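Local atomic coordinates of probable ATP-dependent kinase TDA10 (Saccharomyces cerevisiae, PDB entry 1ODF), a protein that probably acts as an ATP-dependent kinase whose substrate is not yet known, with a fold closely resembling bacterial pantothenate kinase. Residues Y67-I70 with D71-Y74; E78-L81 with K82-Q86. One frame throughout, in Å; residues are numbered along the deposited sequence.

Contact 1: Y67-I70 with D71-Y74; sequences YASI and DDFY. With SO4 (sulfate ion), chain C.
The C-terminal end of edge strand 65-69, where a P-loop kinase sheet gives way to a short 3-10 turn, is fastened by S69 and D72 gripping each other in both directions. D72 N donates to S69 O at 2.9 Å, approaching from above the carbonyl plane, while S69 N returns a bond of 3.1 Å to D72 OD2. That second bond is fairly straight (163° at the hydrogen), yet it meets OD2 from above the carboxylate plane. With CG beside its own backbone N (chi1 -74°), D72 folds its carboxylate back over the strand end, and OD2 comes within 3.5 Å of A68 CA. S69 adds an ST turn: OG swings forward beside the carbonyl carbon (chi1 154°) and accepts D71 N at 3.1 Å. K130 forms a salt bridge with D72 OD2, and D71 OD2 is bonded to H102. Replacing D72 by an alanine removes the carboxylate, which would probably leave the S69 amide without its acceptor and K130 without this salt-bridge partner. Further on, D71 CA lies over one face of the Y74 ring, whose OH donates to sulfate O2 at 3.0 Å; R96 also holds this ion. The side chain of S69 lies about 6 Å from that of S45, a residue of the predicted ATP site. The double use of D72 OD2 implies that one carboxylate oxygen fixes the turn to the strand while joining it to strand 125-132 through K130.

Contact 2: E78-L81 with K82-Q86; sequences EDQL and KLNEQ
K82 and D79, one helical turn apart, run side by side and point the same way, so the lysine can be followed outward along its neighbour. Its CB rests 3.2 Å from D79 O, the carbonyl that accepts L83 N. CG then leaves anti to the backbone N (chi1 170°), and CD passes 4.2 Å from D79 OD1. CE comes closer to that oxygen, at 3.5 Å, but the chain bends at its last two torsions and leaves NZ 4.7 Å from D79 OD1. The opposite charges are therefore neighbours without forming a salt bridge, although some electrostatic attraction across this gap is likely. The other carboxylate oxygen of D79, OD2, is bonded to T76 just before the segment. Beneath these side chains runs the ordinary i to i+4 ladder: K82 N to E78 O, L83 N to D79 O and N84 N to Q80 O, the last at 2.7 Å, followed by a weak bond from E85 N to L81 O. Elsewhere on the helix, L81 CD2 lies against N84 ND2 at 3.7 Å, and L83 CB packs 3.3 Å from Q80 O. Helix 77-86 thus offers two unlike sides: K82 is exposed, while Q80 and L83 are buried against L75 and T101. N84 OD1 takes the backbone N of G95, which ties the helix to the loop leading on toward helix 104-114.

Followed from the N terminus, the chain leaves strand 65-69, closes a tight turn at contact 1, and then enters helix 77-86, whose own turns make up contact 2. The two come in series: neither encloses nor crosses the other, their centres are about 19 Å apart, and they do not touch directly. What they share is the loop before helix 104-114. Contact 1 meets it through H102, R96 and T101, contact 2 through G95 and T101. The 67-74 turn thereby joins the edge of the six-stranded sheet to this loop and to strand 125-132, whereas 78-86 holds the same loop farther from the centre of the chain.

Contact 1: Y67-I70 with D71-Y74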
# COMPACT_ATOMS: atom_id res chain seq x y z
N TYR A 67 12.81 -0.49 -0.93
CA TYR A 67 11.59 0.17 -0.48
C TYR A 67 10.81 0.72 -1.65
O TYR A 67 11.38 1.21 -2.63
CB TYR A 67 11.92 1.31 0.49
CG TYR A 67 10.71 2.10 0.94
CD1 TYR A 67 10.08 3.01 0.08
CD2 TYR A 67 10.16 1.91 2.21
CE1 TYR A 67 8.92 3.70 0.46
CE2 TYR A 67 9.01 2.59 2.61
CZ TYR A 67 8.40 3.48 1.74
OH TYR A 67 7.26 4.15 2.14
N ALA A 68 9.49 0.65 -1.55
CA ALA A 68 8.63 1.18 -2.59
C ALA A 68 7.21 1.38 -2.09
O ALA A 68 6.74 0.66 -1.22
CB ALA A 68 8.63 0.25 -3.81
N SER A 69 6.56 2.40 -2.63
CA SER A 69 5.16 2.66 -2.34
C SER A 69 4.48 2.06 -3.56
O SER A 69 5.02 2.14 -4.66
CB SER A 69 4.86 4.16 -2.30
OG SER A 69 3.50 4.40 -2.61
N ILE A 70 3.33 1.43 -3.38
CA ILE A 70 2.66 0.86 -4.53
C ILE A 70 2.40 1.95 -5.59
O ILE A 70 2.38 1.67 -6.78
CB ILE A 70 1.31 0.18 -4.13
CG1 ILE A 70 0.66 -0.48 -5.35
CG2 ILE A 70 0.38 1.19 -3.49
CD1 ILE A 70 1.46 -1.64 -5.93
N ASP A 71 2.24 3.19 -5.15
CA ASP A 71 1.98 4.27 -6.11
C ASP A 71 3.18 4.61 -6.99
O ASP A 71 3.04 5.32 -8.00
CB ASP A 71 1.45 5.50 -5.38
CG ASP A 71 0.03 5.30 -4.89
OD1 ASP A 71 -0.41 6.08 -4.01
OD2 ASP A 71 -0.65 4.37 -5.39
N ASP A 72 4.35 4.10 -6.63
CA ASP A 72 5.54 4.30 -7.43
C ASP A 72 5.28 3.63 -8.78
O ASP A 72 5.92 3.96 -9.79
CB ASP A 72 6.75 3.61 -6.80
CG ASP A 72 7.28 4.34 -5.58
OD1 ASP A 72 6.80 5.45 -5.28
OD2 ASP A 72 8.20 3.79 -4.93
N PHE A 73 4.34 2.68 -8.79
CA PHE A 73 4.01 1.93 -10.00
C PHE A 73 2.76 2.40 -10.74
O PHE A 73 2.18 1.63 -11.50
CB PHE A 73 3.86 0.44 -9.68
CG PHE A 73 5.15 -0.25 -9.37
CD1 PHE A 73 5.74 -0.12 -8.11
CD2 PHE A 73 5.79 -1.03 -10.33
CE1 PHE A 73 6.96 -0.76 -7.82
CE2 PHE A 73 7.01 -1.66 -10.06
CZ PHE A 73 7.59 -1.52 -8.80
N TYR A 74 2.35 3.65 -10.52
CA TYR A 74 1.18 4.17 -11.23
C TYR A 74 1.44 4.08 -12.74
O TYR A 74 2.60 4.08 -13.19
CB TYR A 74 0.93 5.65 -10.87
CG TYR A 74 0.02 5.91 -9.68
CD1 TYR A 74 0.26 6.98 -8.82
CD2 TYR A 74 -1.11 5.12 -9.44
CE1 TYR A 74 -0.60 7.26 -7.75
CE2 TYR A 74 -1.98 5.40 -8.38
CZ TYR A 74 -1.72 6.47 -7.54
OH TYR A 74 -2.57 6.76 -6.48
S SO4 C . -3.12 10.39 -4.99
O1 SO4 C . -4.42 10.54 -5.66
O2 SO4 C . -2.21 9.62 -5.85
O3 SO4 C . -2.54 11.72 -4.73
O4 SO4 C . -3.30 9.69 -3.71

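Contact 2: E78-L81 with K82-Q86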
# COMPACT_ATOMS: atom_id res chain seq x y z
N GLU A 78 0.15 8.74 -19.91
CA GLU A 78 -0.44 8.33 -21.18
C GLU A 78 -1.30 7.08 -21.05
O GLU A 78 -2.39 7.01 -21.61
CB GLU A 78 0.65 8.07 -22.21
CG GLU A 78 0.10 7.84 -23.60
CD GLU A 78 -0.70 9.04 -24.08
OE1 GLU A 78 -1.57 8.87 -24.97
OE2 GLU A 78 -0.46 10.15 -23.56
N ASP A 79 -0.81 6.08 -20.32
CA ASP A 79 -1.58 4.86 -20.15
C ASP A 79 -2.83 5.09 -19.31
O ASP A 79 -3.85 4.43 -19.52
CB ASP A 79 -0.72 3.75 -19.51
CG ASP A 79 0.15 3.04 -20.53
OD1 ASP A 79 -0.36 2.69 -21.61
OD2 ASP A 79 1.35 2.82 -20.24
N GLN A 80 -2.75 6.02 -18.37
CA GLN A 80 -3.92 6.31 -17.54
C GLN A 80 -4.99 6.93 -18.44
O GLN A 80 -6.18 6.66 -18.28
CB GLN A 80 -3.56 7.27 -16.41
CG GLN A 80 -4.74 7.67 -15.53
CD GLN A 80 -5.43 6.48 -14.84
OE1 GLN A 80 -6.61 6.22 -15.06
NE2 GLN A 80 -4.68 5.77 -14.00
N LEU A 81 -4.56 7.75 -19.39
CA LEU A 81 -5.50 8.38 -20.32
C LEU A 81 -6.19 7.27 -21.11
O LEU A 81 -7.40 7.34 -21.36
CB LEU A 81 -4.77 9.32 -21.28
CG LEU A 81 -4.14 10.56 -20.64
CD1 LEU A 81 -3.48 11.39 -21.73
CD2 LEU A 81 -5.20 11.37 -19.90
N LYS A 82 -5.41 6.27 -21.49
CA LYS A 82 -5.92 5.12 -22.23
C LYS A 82 -6.92 4.38 -21.35
O LYS A 82 -7.96 3.93 -21.81
CB LYS A 82 -4.77 4.18 -22.61
CG LYS A 82 -5.22 2.83 -23.18
CD LYS A 82 -4.22 1.71 -22.85
CE LYS A 82 -2.97 1.77 -23.72
NZ LYS A 82 -3.27 1.42 -25.14
N LEU A 83 -6.58 4.26 -20.07
CA LEU A 83 -7.45 3.59 -19.12
C LEU A 83 -8.75 4.36 -18.92
O LEU A 83 -9.81 3.77 -18.72
CB LEU A 83 -6.75 3.44 -17.77
CG LEU A 83 -7.57 2.67 -16.73
CD1 LEU A 83 -7.66 1.20 -17.16
CD2 LEU A 83 -6.93 2.79 -15.35
N ASN A 84 -8.66 5.69 -18.96
CA ASN A 84 -9.84 6.55 -18.78
C ASN A 84 -10.93 6.19 -19.77
O ASN A 84 -12.08 5.97 -19.39
CB ASN A 84 -9.48 8.03 -18.95
CG ASN A 84 -8.74 8.59 -17.76
OD1 ASN A 84 -9.01 8.21 -16.62
ND2 ASN A 84 -7.81 9.51 -18.01
N GLU A 85 -10.57 6.15 -21.05
CA GLU A 85 -11.50 5.84 -22.12
C GLU A 85 -11.95 4.39 -22.09
O GLU A 85 -13.15 4.11 -22.20
CB GLU A 85 -10.86 6.16 -23.48
CG GLU A 85 -9.49 5.54 -23.66
CD GLU A 85 -8.82 5.97 -24.95
OE1 GLU A 85 -8.61 7.19 -25.13
OE2 GLU A 85 -8.49 5.09 -25.77
N GLN A 86 -11.00 3.47 -21.93
CA GLN A 86 -11.31 2.05 -21.88
C GLN A 86 -12.47 1.81 -20.92
O GLN A 86 -13.36 1.01 -21.20
CB GLN A 86 -10.09 1.26 -21.41
CG GLN A 86 -10.15 -0.22 -21.72
CD GLN A 86 -9.01 -0.98 -21.06
OE1 GLN A 86 -7.85 -0.56 -21.12
NE2 GLN A 86 -9.34 -2.11 -20.43